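PDB 7CXT: GDP-L-fucose synthase from Campylobacter jejuni subsp. jejuni serotype O:2, which probably acts as an NADPH-dependent reductase that reduces the C4 keto group of GDP-6-O-methyl-4-keto-L-xylo-heptose. Local coordinates for residues I9-H14 against N32-K37; E60-T65 against N99-L104; K103-G108 against I253-N258. All coordinates share one frame; numbering follows the deposited sequence.

Contact 1: residues I9-H14 against N32-K37. With NDP (NADPH dihydro-nicotinamide-adenine-dinucleotide phosphate), chain C.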
# COMPACT_ATOMS: atom_id res chain seq x y z
N ILE A 9 1.99 0.93 27.59
CA ILE A 9 1.55 1.62 26.38
C ILE A 9 2.76 2.18 25.64
O ILE A 9 3.54 2.93 26.22
CB ILE A 9 0.58 2.78 26.68
CG1 ILE A 9 -0.48 2.38 27.71
CG2 ILE A 9 -0.02 3.31 25.37
CD1 ILE A 9 -1.57 1.57 27.18
N TYR A 10 2.86 1.86 24.36
CA TYR A 10 3.82 2.46 23.45
C TYR A 10 3.09 3.47 22.56
O TYR A 10 2.16 3.11 21.83
CB TYR A 10 4.50 1.38 22.60
CG TYR A 10 5.35 1.87 21.46
CD1 TYR A 10 6.24 2.92 21.63
CD2 TYR A 10 5.29 1.25 20.20
CE1 TYR A 10 7.06 3.36 20.57
CE2 TYR A 10 6.08 1.68 19.15
CZ TYR A 10 6.97 2.74 19.33
OH TYR A 10 7.74 3.17 18.27
N ILE A 11 3.50 4.73 22.62
CA ILE A 11 3.06 5.78 21.69
C ILE A 11 4.20 6.00 20.71
O ILE A 11 5.20 6.64 21.04
CB ILE A 11 2.71 7.09 22.41
CG1 ILE A 11 1.61 6.90 23.46
CG2 ILE A 11 2.34 8.16 21.37
CD1 ILE A 11 2.16 6.68 24.86
N ALA A 12 4.08 5.45 19.50
CA ALA A 12 5.13 5.65 18.51
C ALA A 12 5.11 7.09 18.03
O ALA A 12 4.03 7.65 17.78
CB ALA A 12 4.94 4.69 17.33
N GLY A 13 6.28 7.70 17.85
CA GLY A 13 6.29 9.08 17.40
C GLY A 13 5.81 10.08 18.44
O GLY A 13 5.10 11.04 18.11
N HIS A 14 6.18 9.88 19.70
CA HIS A 14 5.51 10.56 20.80
C HIS A 14 5.81 12.06 20.89
O HIS A 14 5.15 12.76 21.66
CB HIS A 14 5.91 9.90 22.11
CG HIS A 14 7.33 10.15 22.48
ND1 HIS A 14 8.39 9.55 21.82
CD2 HIS A 14 7.88 10.94 23.44
CE1 HIS A 14 9.53 9.96 22.36
NE2 HIS A 14 9.25 10.80 23.35
N ASN A 32 0.00 5.77 33.07
CA ASN A 32 1.36 6.31 33.03
C ASN A 32 2.43 5.24 32.83
O ASN A 32 3.62 5.55 32.99
CB ASN A 32 1.68 7.12 34.29
CG ASN A 32 2.88 8.05 34.10
OD1 ASN A 32 3.16 8.50 32.99
ND2 ASN A 32 3.60 8.34 35.19
N ASN A 33 2.07 3.98 32.54
CA ASN A 33 3.07 2.96 32.19
C ASN A 33 3.39 3.06 30.69
O ASN A 33 3.05 2.20 29.87
CB ASN A 33 2.58 1.57 32.57
CG ASN A 33 3.69 0.51 32.50
OD1 ASN A 33 4.87 0.83 32.45
ND2 ASN A 33 3.29 -0.77 32.49
N LEU A 34 4.08 4.14 30.34
CA LEU A 34 4.36 4.48 28.94
C LEU A 34 5.77 4.05 28.54
O LEU A 34 6.71 4.16 29.32
CB LEU A 34 4.20 5.99 28.73
CG LEU A 34 2.89 6.57 29.24
CD1 LEU A 34 2.78 8.05 28.91
CD2 LEU A 34 1.71 5.80 28.69
N VAL A 35 5.91 3.58 27.29
CA VAL A 35 7.21 3.35 26.66
C VAL A 35 7.34 4.31 25.50
O VAL A 35 6.54 4.26 24.56
CB VAL A 35 7.37 1.91 26.15
CG1 VAL A 35 8.87 1.64 25.76
CG2 VAL A 35 6.92 0.96 27.17
N LEU A 36 8.38 5.15 25.53
CA LEU A 36 8.60 6.17 24.52
C LEU A 36 10.02 6.07 23.97
O LEU A 36 10.97 5.88 24.74
CB LEU A 36 8.41 7.56 25.11
CG LEU A 36 7.12 7.77 25.91
CD1 LEU A 36 7.17 9.09 26.69
CD2 LEU A 36 5.88 7.69 25.01
N LYS A 37 10.17 6.24 22.66
CA LYS A 37 11.48 6.25 22.01
C LYS A 37 11.53 7.39 20.99
O LYS A 37 10.76 7.40 20.04
CB LYS A 37 11.78 4.92 21.32
CG LYS A 37 11.85 3.72 22.24
CD LYS A 37 13.15 3.70 23.05
CE LYS A 37 13.16 2.56 24.08
NZ LYS A 37 14.25 2.71 25.11
PA NDP C . 4.00 14.86 13.32
O1A NDP C . 4.66 14.95 11.98
O2A NDP C . 3.58 16.09 14.06
O5B NDP C . 4.99 14.02 14.33
C5B NDP C . 5.32 12.85 13.66
C4B NDP C . 6.31 12.10 14.58
O4B NDP C . 6.83 10.95 13.92
C3B NDP C . 7.48 13.07 14.91
O3B NDP C . 7.72 13.08 16.29
C2B NDP C . 8.67 12.39 14.17
O2B NDP C . 9.80 12.46 14.83
C1B NDP C . 8.19 10.91 14.22
N9A NDP C . 8.86 10.13 13.19
C8A NDP C . 8.82 10.30 11.79
N7A NDP C . 9.56 9.40 11.14
C5A NDP C . 10.12 8.60 12.18
C6A NDP C . 10.98 7.49 12.16
N6A NDP C . 11.49 6.96 10.98
N1A NDP C . 11.37 6.89 13.30
C2A NDP C . 10.87 7.45 14.47
N3A NDP C . 10.05 8.47 14.66
C4A NDP C . 9.69 9.05 13.46
O3 NDP C . 2.75 13.83 13.00
PN NDP C . 1.33 14.34 13.56
O1N NDP C . 0.92 15.54 12.80
O2N NDP C . 1.08 14.18 15.04
O5D NDP C . 0.21 13.18 12.87
C5D NDP C . 0.27 11.97 13.51
C4D NDP C . -0.65 11.03 12.75
O4D NDP C . -1.85 11.76 12.34
C3D NDP C . 0.05 10.58 11.41
O3D NDP C . -0.34 9.29 11.12
C2D NDP C . -0.54 11.56 10.38
O2D NDP C . -0.59 11.04 9.08
C1D NDP C . -1.98 11.64 10.93
N1N NDP C . -2.62 12.84 10.39
C2N NDP C . -2.25 14.12 10.81
C3N NDP C . -2.68 15.21 10.07
C7N NDP C . -2.30 16.56 10.48
O7N NDP C . -2.78 17.60 9.99
N7N NDP C . -1.32 16.69 11.46
C4N NDP C . -3.50 15.07 8.86
C5N NDP C . -4.03 13.70 8.69
C6N NDP C . -3.60 12.68 9.42
P2B NDP C . 10.85 13.89 14.46
O1X NDP C . 9.99 14.95 15.07
O2X NDP C . 12.10 13.47 15.24
O3X NDP C . 10.89 13.79 12.97
O HOH W 1 8.57 5.85 18.52
O HOH W 2 7.86 6.81 20.88
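I11 O, H14 ND1 and K37 N all grip one water, which thereby ties the end of strand 9-12 to the backbone of K37. The water donates to I11 O over 2.7 Å and accepts from K37 N; H14 ND1 is its third partner, at 2.9 Å. A second water joins Y10 OH, G13 N and K37 O, so two solvent molecules replace direct pairing where the backbones part.

H14 is the main side chain here. Its CG stands between the backbone N and the carbonyl carbon (chi1 70°), which sets the imidazole across L36 at about a right angle. CB of L36 lies 3.6 Å from the ring centroid and only 2° off the normal, a nearly centred CH-pi contact. The backbone carbonyl of K37 meets the ring at its edge, C lying 3.5 Å from CE1. Deeper in, CD2 of L34 packs 3.8 Å from CB of I9 and also reaches CD1 of I11, which in turn lies beside CD2 of L36. The Y10 ring turns its edge to the chain, CD1 lying 3.2 Å from V35 O.

Proper parallel pairing is brief: I9 N gives a bond to N33 O (2.8 Å), and V35 N returns one to I9 O (2.7 Å).

This is the first beta-alpha-beta unit of a Rossmann fold, and G13 opens the glycine-rich loop at the NADPH pocket. Helix 17-28 covers I11 and L34, helix 47-57 covers V35 and K37, and strand 61-64 pairs with the far edge of strand 9-12.

Contact 2: residues E60-T65 against N99-L104. With NDP (NADPH dihydro-nicotinamide-adenine-dinucleotide phosphate), chain C.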
# COMPACT_ATOMS: atom_id res chain seq x y z
N GLU A 60 1.66 -3.67 25.57
CA GLU A 60 0.32 -4.25 25.42
C GLU A 60 -0.60 -3.43 24.52
O GLU A 60 -1.53 -4.00 23.91
CB GLU A 60 -0.36 -4.41 26.78
CG GLU A 60 0.38 -5.34 27.74
CD GLU A 60 -0.13 -5.22 29.15
OE1 GLU A 60 -1.13 -5.89 29.47
OE2 GLU A 60 0.47 -4.45 29.93
N TYR A 61 -0.37 -2.13 24.41
CA TYR A 61 -1.15 -1.26 23.54
C TYR A 61 -0.21 -0.36 22.77
O TYR A 61 0.84 0.04 23.28
CB TYR A 61 -2.17 -0.43 24.36
CG TYR A 61 -3.16 -1.31 25.08
CD1 TYR A 61 -2.87 -1.82 26.35
CD2 TYR A 61 -4.35 -1.67 24.49
CE1 TYR A 61 -3.76 -2.66 26.99
CE2 TYR A 61 -5.26 -2.51 25.14
CZ TYR A 61 -4.96 -2.99 26.38
OH TYR A 61 -5.87 -3.82 27.01
N VAL A 62 -0.58 -0.06 21.53
CA VAL A 62 0.26 0.73 20.62
C VAL A 62 -0.59 1.84 20.00
O VAL A 62 -1.68 1.57 19.49
CB VAL A 62 0.87 -0.17 19.52
CG1 VAL A 62 1.61 0.68 18.48
CG2 VAL A 62 1.80 -1.22 20.16
N PHE A 63 -0.10 3.08 20.08
CA PHE A 63 -0.66 4.23 19.37
C PHE A 63 0.38 4.64 18.34
O PHE A 63 1.42 5.20 18.72
CB PHE A 63 -0.96 5.41 20.30
CG PHE A 63 -2.13 5.22 21.21
CD1 PHE A 63 -3.41 5.54 20.78
CD2 PHE A 63 -1.94 4.75 22.50
CE1 PHE A 63 -4.49 5.37 21.64
CE2 PHE A 63 -3.01 4.59 23.36
CZ PHE A 63 -4.29 4.90 22.93
N LEU A 64 0.10 4.41 17.05
CA LEU A 64 1.10 4.61 15.98
C LEU A 64 0.89 5.98 15.34
O LEU A 64 0.15 6.11 14.36
CB LEU A 64 1.02 3.49 14.94
CG LEU A 64 1.83 3.61 13.63
CD1 LEU A 64 3.34 3.85 13.91
CD2 LEU A 64 1.66 2.37 12.78
N THR A 65 1.56 7.00 15.87
CA THR A 65 1.43 8.35 15.33
C THR A 65 2.56 8.75 14.40
O THR A 65 2.43 9.77 13.72
CB THR A 65 1.33 9.40 16.46
OG1 THR A 65 2.62 9.68 17.00
CG2 THR A 65 0.41 8.92 17.57
N ASN A 99 4.42 -9.97 18.64
CA ASN A 99 4.66 -9.88 20.07
C ASN A 99 3.36 -9.72 20.86
O ASN A 99 3.38 -9.26 22.00
CB ASN A 99 5.65 -8.75 20.35
CG ASN A 99 7.06 -9.08 19.86
OD1 ASN A 99 7.79 -9.79 20.53
ND2 ASN A 99 7.43 -8.59 18.67
N ASN A 100 2.23 -10.11 20.26
CA ASN A 100 0.97 -10.30 20.97
C ASN A 100 0.46 -9.01 21.62
O ASN A 100 -0.12 -9.04 22.71
CB ASN A 100 1.10 -11.42 22.01
CG ASN A 100 -0.23 -12.09 22.34
OD1 ASN A 100 -1.16 -12.12 21.51
ND2 ASN A 100 -0.34 -12.64 23.54
N VAL A 101 0.64 -7.89 20.93
CA VAL A 101 -0.03 -6.64 21.30
C VAL A 101 -1.54 -6.84 21.34
O VAL A 101 -2.13 -7.49 20.46
CB VAL A 101 0.36 -5.53 20.30
CG1 VAL A 101 -0.59 -4.35 20.36
CG2 VAL A 101 1.81 -5.10 20.55
N LYS A 102 -2.17 -6.29 22.39
CA LYS A 102 -3.59 -6.47 22.63
C LYS A 102 -4.42 -5.65 21.65
O LYS A 102 -5.27 -6.19 20.95
CB LYS A 102 -3.93 -6.09 24.08
CG LYS A 102 -3.42 -7.12 25.09
CD LYS A 102 -3.81 -6.72 26.50
CE LYS A 102 -5.30 -6.96 26.72
NZ LYS A 102 -5.73 -6.46 28.07
N LYS A 103 -4.15 -4.34 21.55
CA LYS A 103 -4.81 -3.49 20.56
C LYS A 103 -3.82 -2.45 20.04
O LYS A 103 -2.84 -2.11 20.71
CB LYS A 103 -6.04 -2.76 21.13
CG LYS A 103 -7.15 -3.68 21.57
CD LYS A 103 -8.30 -2.91 22.24
CE LYS A 103 -9.23 -2.31 21.22
NZ LYS A 103 -10.50 -1.85 21.88
N LEU A 104 -4.09 -1.96 18.84
CA LEU A 104 -3.26 -0.95 18.21
C LEU A 104 -4.18 0.06 17.54
O LEU A 104 -5.24 -0.29 17.02
CB LEU A 104 -2.31 -1.59 17.18
CG LEU A 104 -1.41 -0.69 16.32
CD1 LEU A 104 -0.13 -1.48 15.96
CD2 LEU A 104 -2.10 -0.17 15.06
PA NDP C . 4.00 14.86 13.32
O1A NDP C . 4.66 14.95 11.98
O2A NDP C . 3.58 16.09 14.06
O5B NDP C . 4.99 14.02 14.33
C5B NDP C . 5.32 12.85 13.66
C4B NDP C . 6.31 12.10 14.58
O4B NDP C . 6.83 10.95 13.92
C3B NDP C . 7.48 13.07 14.91
O3B NDP C . 7.72 13.08 16.29
C2B NDP C . 8.67 12.39 14.17
O2B NDP C . 9.80 12.46 14.83
C1B NDP C . 8.19 10.91 14.22
N9A NDP C . 8.86 10.13 13.19
C8A NDP C . 8.82 10.30 11.79
N7A NDP C . 9.56 9.40 11.14
C5A NDP C . 10.12 8.60 12.18
C6A NDP C . 10.98 7.49 12.16
N6A NDP C . 11.49 6.96 10.98
N1A NDP C . 11.37 6.89 13.30
C2A NDP C . 10.87 7.45 14.47
N3A NDP C . 10.05 8.47 14.66
C4A NDP C . 9.69 9.05 13.46
O3 NDP C . 2.75 13.83 13.00
PN NDP C . 1.33 14.34 13.56
O1N NDP C . 0.92 15.54 12.80
O2N NDP C . 1.08 14.18 15.04
O5D NDP C . 0.21 13.18 12.87
C5D NDP C . 0.27 11.97 13.51
C4D NDP C . -0.65 11.03 12.75
O4D NDP C . -1.85 11.76 12.34
C3D NDP C . 0.05 10.58 11.41
O3D NDP C . -0.34 9.29 11.12
C2D NDP C . -0.54 11.56 10.38
O2D NDP C . -0.59 11.04 9.08
C1D NDP C . -1.98 11.64 10.93
N1N NDP C . -2.62 12.84 10.39
C2N NDP C . -2.25 14.12 10.81
C3N NDP C . -2.68 15.21 10.07
C7N NDP C . -2.30 16.56 10.48
O7N NDP C . -2.78 17.60 9.99
N7N NDP C . -1.32 16.69 11.46
C4N NDP C . -3.50 15.07 8.86
C5N NDP C . -4.03 13.70 8.69
C6N NDP C . -3.60 12.68 9.42
P2B NDP C . 10.85 13.89 14.46
O1X NDP C . 9.99 14.95 15.07
O2X NDP C . 12.10 13.47 15.24
O3X NDP C . 10.89 13.79 12.97
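A beta-alpha-beta crossover of the Rossmann fold brings residues 60-65 and 99-104 together: strand 61-64 leads into helix 78-98, a Schellman motif with N100 at its C-prime position ends that helix, and the chain returns as the parallel strand 103-109. K102 N enters the pairing by donating to E60 O over 2.8 Å. One step on, V62 N donates to K103 O, a longer bond of 3.2 Å.

The two strands pack differently on their two faces. V62 works on the side of helices 47-57 and 78-98, where CG1 meets CD1 of L104 at 3.7 Å and CG2 meets CG2 of V101, the two valines crossing at about a right angle. F54 and S96 border this apolar group.

On the other face the Y61 ring receives CB of K102 over one side, offset toward the rim in a loose CH-pi contact, while CB of K103 approaches it obliquely. E60 runs alongside K102; its OE2 is engaged by K8 N, while its OE1 packs by CD of K102 and stays 4.8 Å from NZ of that lysine. At the far end of strand 61-64, T65 O comes 3.1 Å from C5D of NADPH. The K102 chain bends at chi3 (74°), and this turn carries its NZ round to the phenol, where it donates to Y61 OH over 2.8 Å.

Contact 3: residues K103-G108 against I253-N258. With NDP (NADPH dihydro-nicotinamide-adenine-dinucleotide phosphate), chain C.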
# COMPACT_ATOMS: atom_id res chain seq x y z
N LYS A 103 -4.15 -4.34 21.55
CA LYS A 103 -4.81 -3.49 20.56
C LYS A 103 -3.82 -2.45 20.04
O LYS A 103 -2.84 -2.11 20.71
CB LYS A 103 -6.04 -2.76 21.13
CG LYS A 103 -7.15 -3.68 21.57
CD LYS A 103 -8.30 -2.91 22.24
CE LYS A 103 -9.23 -2.31 21.22
NZ LYS A 103 -10.50 -1.85 21.88
N LEU A 104 -4.09 -1.96 18.84
CA LEU A 104 -3.26 -0.95 18.21
C LEU A 104 -4.18 0.06 17.54
O LEU A 104 -5.24 -0.29 17.02
CB LEU A 104 -2.31 -1.59 17.18
CG LEU A 104 -1.41 -0.69 16.32
CD1 LEU A 104 -0.13 -1.48 15.96
CD2 LEU A 104 -2.10 -0.17 15.06
N VAL A 105 -3.77 1.33 17.56
CA VAL A 105 -4.51 2.37 16.85
C VAL A 105 -3.57 3.02 15.86
O VAL A 105 -2.49 3.50 16.23
CB VAL A 105 -5.10 3.42 17.81
CG1 VAL A 105 -5.54 4.63 17.00
CG2 VAL A 105 -6.28 2.83 18.54
N PHE A 106 -3.99 3.05 14.61
CA PHE A 106 -3.23 3.66 13.54
C PHE A 106 -4.01 4.86 13.03
O PHE A 106 -5.24 4.84 12.99
CB PHE A 106 -2.98 2.63 12.41
CG PHE A 106 -2.43 3.23 11.16
CD1 PHE A 106 -1.25 3.95 11.17
CD2 PHE A 106 -3.10 3.06 9.95
CE1 PHE A 106 -0.75 4.52 10.01
CE2 PHE A 106 -2.61 3.60 8.78
CZ PHE A 106 -1.41 4.33 8.80
N PHE A 107 -3.30 5.92 12.66
CA PHE A 107 -3.99 7.13 12.21
C PHE A 107 -3.87 7.27 10.70
O PHE A 107 -2.77 7.24 10.14
CB PHE A 107 -3.45 8.36 12.94
CG PHE A 107 -3.76 8.34 14.40
CD1 PHE A 107 -4.97 8.84 14.87
CD2 PHE A 107 -2.89 7.77 15.30
CE1 PHE A 107 -5.28 8.80 16.22
CE2 PHE A 107 -3.18 7.74 16.65
CZ PHE A 107 -4.39 8.25 17.11
N GLY A 108 -5.03 7.37 10.05
CA GLY A 108 -5.10 7.57 8.62
C GLY A 108 -5.18 9.04 8.27
O GLY A 108 -5.17 9.92 9.12
N ILE A 253 -8.28 7.03 22.76
CA ILE A 253 -8.43 6.30 24.01
C ILE A 253 -9.79 5.62 24.07
O ILE A 253 -9.90 4.44 24.44
CB ILE A 253 -8.22 7.24 25.21
CG1 ILE A 253 -6.75 7.67 25.29
CG2 ILE A 253 -8.68 6.58 26.51
CD1 ILE A 253 -6.50 8.91 26.13
N TYR A 254 -10.84 6.31 23.63
CA TYR A 254 -12.17 5.69 23.59
C TYR A 254 -12.15 4.44 22.73
O TYR A 254 -12.78 3.43 23.08
CB TYR A 254 -13.20 6.69 23.05
CG TYR A 254 -14.60 6.11 23.02
CD1 TYR A 254 -15.44 6.21 24.12
CD2 TYR A 254 -15.06 5.43 21.89
CE1 TYR A 254 -16.72 5.66 24.10
CE2 TYR A 254 -16.33 4.89 21.86
CZ TYR A 254 -17.16 5.00 22.96
OH TYR A 254 -18.42 4.45 22.91
N THR A 255 -11.42 4.48 21.60
CA THR A 255 -11.33 3.31 20.74
C THR A 255 -10.66 2.15 21.47
O THR A 255 -11.14 1.01 21.41
CB THR A 255 -10.57 3.66 19.45
OG1 THR A 255 -11.36 4.58 18.68
CG2 THR A 255 -10.29 2.42 18.60
N MET A 256 -9.58 2.42 22.22
CA MET A 256 -8.90 1.35 22.94
C MET A 256 -9.83 0.68 23.94
O MET A 256 -9.86 -0.56 24.03
CB MET A 256 -7.67 1.88 23.68
CG MET A 256 -6.50 2.22 22.80
SD MET A 256 -5.94 0.85 21.76
CE MET A 256 -4.34 1.48 21.31
N GLN A 257 -10.61 1.49 24.67
CA GLN A 257 -11.49 0.99 25.72
C GLN A 257 -12.79 0.40 25.21
O GLN A 257 -13.44 -0.34 25.95
CB GLN A 257 -11.83 2.11 26.71
CG GLN A 257 -10.61 2.81 27.31
CD GLN A 257 -9.69 1.84 28.03
OE1 GLN A 257 -8.95 1.09 27.39
NE2 GLN A 257 -9.72 1.86 29.37
N ASN A 258 -13.22 0.70 23.97
CA ASN A 258 -14.60 0.37 23.61
C ASN A 258 -14.80 -0.25 22.24
O ASN A 258 -15.78 -0.97 22.07
CB ASN A 258 -15.49 1.62 23.70
CG ASN A 258 -15.52 2.21 25.09
OD1 ASN A 258 -16.25 1.72 25.95
ND2 ASN A 258 -14.73 3.26 25.32
PA NDP C . 4.00 14.86 13.32
O1A NDP C . 4.66 14.95 11.98
O2A NDP C . 3.58 16.09 14.06
O5B NDP C . 4.99 14.02 14.33
C5B NDP C . 5.32 12.85 13.66
C4B NDP C . 6.31 12.10 14.58
O4B NDP C . 6.83 10.95 13.92
C3B NDP C . 7.48 13.07 14.91
O3B NDP C . 7.72 13.08 16.29
C2B NDP C . 8.67 12.39 14.17
O2B NDP C . 9.80 12.46 14.83
C1B NDP C . 8.19 10.91 14.22
N9A NDP C . 8.86 10.13 13.19
C8A NDP C . 8.82 10.30 11.79
N7A NDP C . 9.56 9.40 11.14
C5A NDP C . 10.12 8.60 12.18
C6A NDP C . 10.98 7.49 12.16
N6A NDP C . 11.49 6.96 10.98
N1A NDP C . 11.37 6.89 13.30
C2A NDP C . 10.87 7.45 14.47
N3A NDP C . 10.05 8.47 14.66
C4A NDP C . 9.69 9.05 13.46
O3 NDP C . 2.75 13.83 13.00
PN NDP C . 1.33 14.34 13.56
O1N NDP C . 0.92 15.54 12.80
O2N NDP C . 1.08 14.18 15.04
O5D NDP C . 0.21 13.18 12.87
C5D NDP C . 0.27 11.97 13.51
C4D NDP C . -0.65 11.03 12.75
O4D NDP C . -1.85 11.76 12.34
C3D NDP C . 0.05 10.58 11.41
O3D NDP C . -0.34 9.29 11.12
C2D NDP C . -0.54 11.56 10.38
O2D NDP C . -0.59 11.04 9.08
C1D NDP C . -1.98 11.64 10.93
N1N NDP C . -2.62 12.84 10.39
C2N NDP C . -2.25 14.12 10.81
C3N NDP C . -2.68 15.21 10.07
C7N NDP C . -2.30 16.56 10.48
O7N NDP C . -2.78 17.60 9.99
N7N NDP C . -1.32 16.69 11.46
C4N NDP C . -3.50 15.07 8.86
C5N NDP C . -4.03 13.70 8.69
C6N NDP C . -3.60 12.68 9.42
P2B NDP C . 10.85 13.89 14.46
O1X NDP C . 9.99 14.95 15.07
O2X NDP C . 12.10 13.47 15.24
O3X NDP C . 10.89 13.79 12.97
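In this Rossmann domain, the end of helix 245-258 packs on one face of the central parallel sheet, its segment 253-258 roughly antiparallel to strand segment 103-108 (149°), with the segment axes 9.0 Å apart at closest. The contact depends on how M256 and K103 are turned between the two elements.

M256 bends at chi2 (-56°), and the bend brings its thioether down onto the strand. There SD lies 3.7 Å from CB of K103, and the terminal CE presses on CG2 of V105 at 3.6 Å; the methionine and valine chains cross at an angle to each other. CG2 of T255 adds a second methyl against V105 CG2, at 4.0 Å. F63 and L163, from the strands on either side of 103-109, border the same patch.

Further along, V105 CG1 rests over the rim of one face of the F107 ring. F107 O accepts a hydrogen bond from K142 NZ and a weak one from O3D of NADPH, placing this end of the strand at the cofactor.

K103 instead reaches the C-terminal part of the helix, where several backbone carbonyls gather; they would probably favour a positive charge, and I259 O and the carboxylate of D260 join them around the ammonium. NZ reaches T255 O in the carbonyl plane, on a lone pair, at 3.0 Å, but M256 O from above its plane, at 2.6 Å.

How the contacts relate
The three contacts show how part of a Rossmann sheet and one covering helix are put together. Along the chain contact 1 closes before contact 2 opens, and contact 3 starts on K103 and L104, where contact 2 ends. In the sheet, strands 34-35, 9-12, 61-64 and 103-109 lie side by side, so contacts 1 and 2 join neighbouring strand pairs, their centres about 10 Å apart, with A12 N and F63 O, 2.8 Å apart, probably hydrogen-bonded. Contact 3, centred about 9 Å from contact 2, adds a helix arriving from much later in the sequence. All three include a segment whose C-terminal end approaches NADPH, so the strand ends together frame the cofactor pocket.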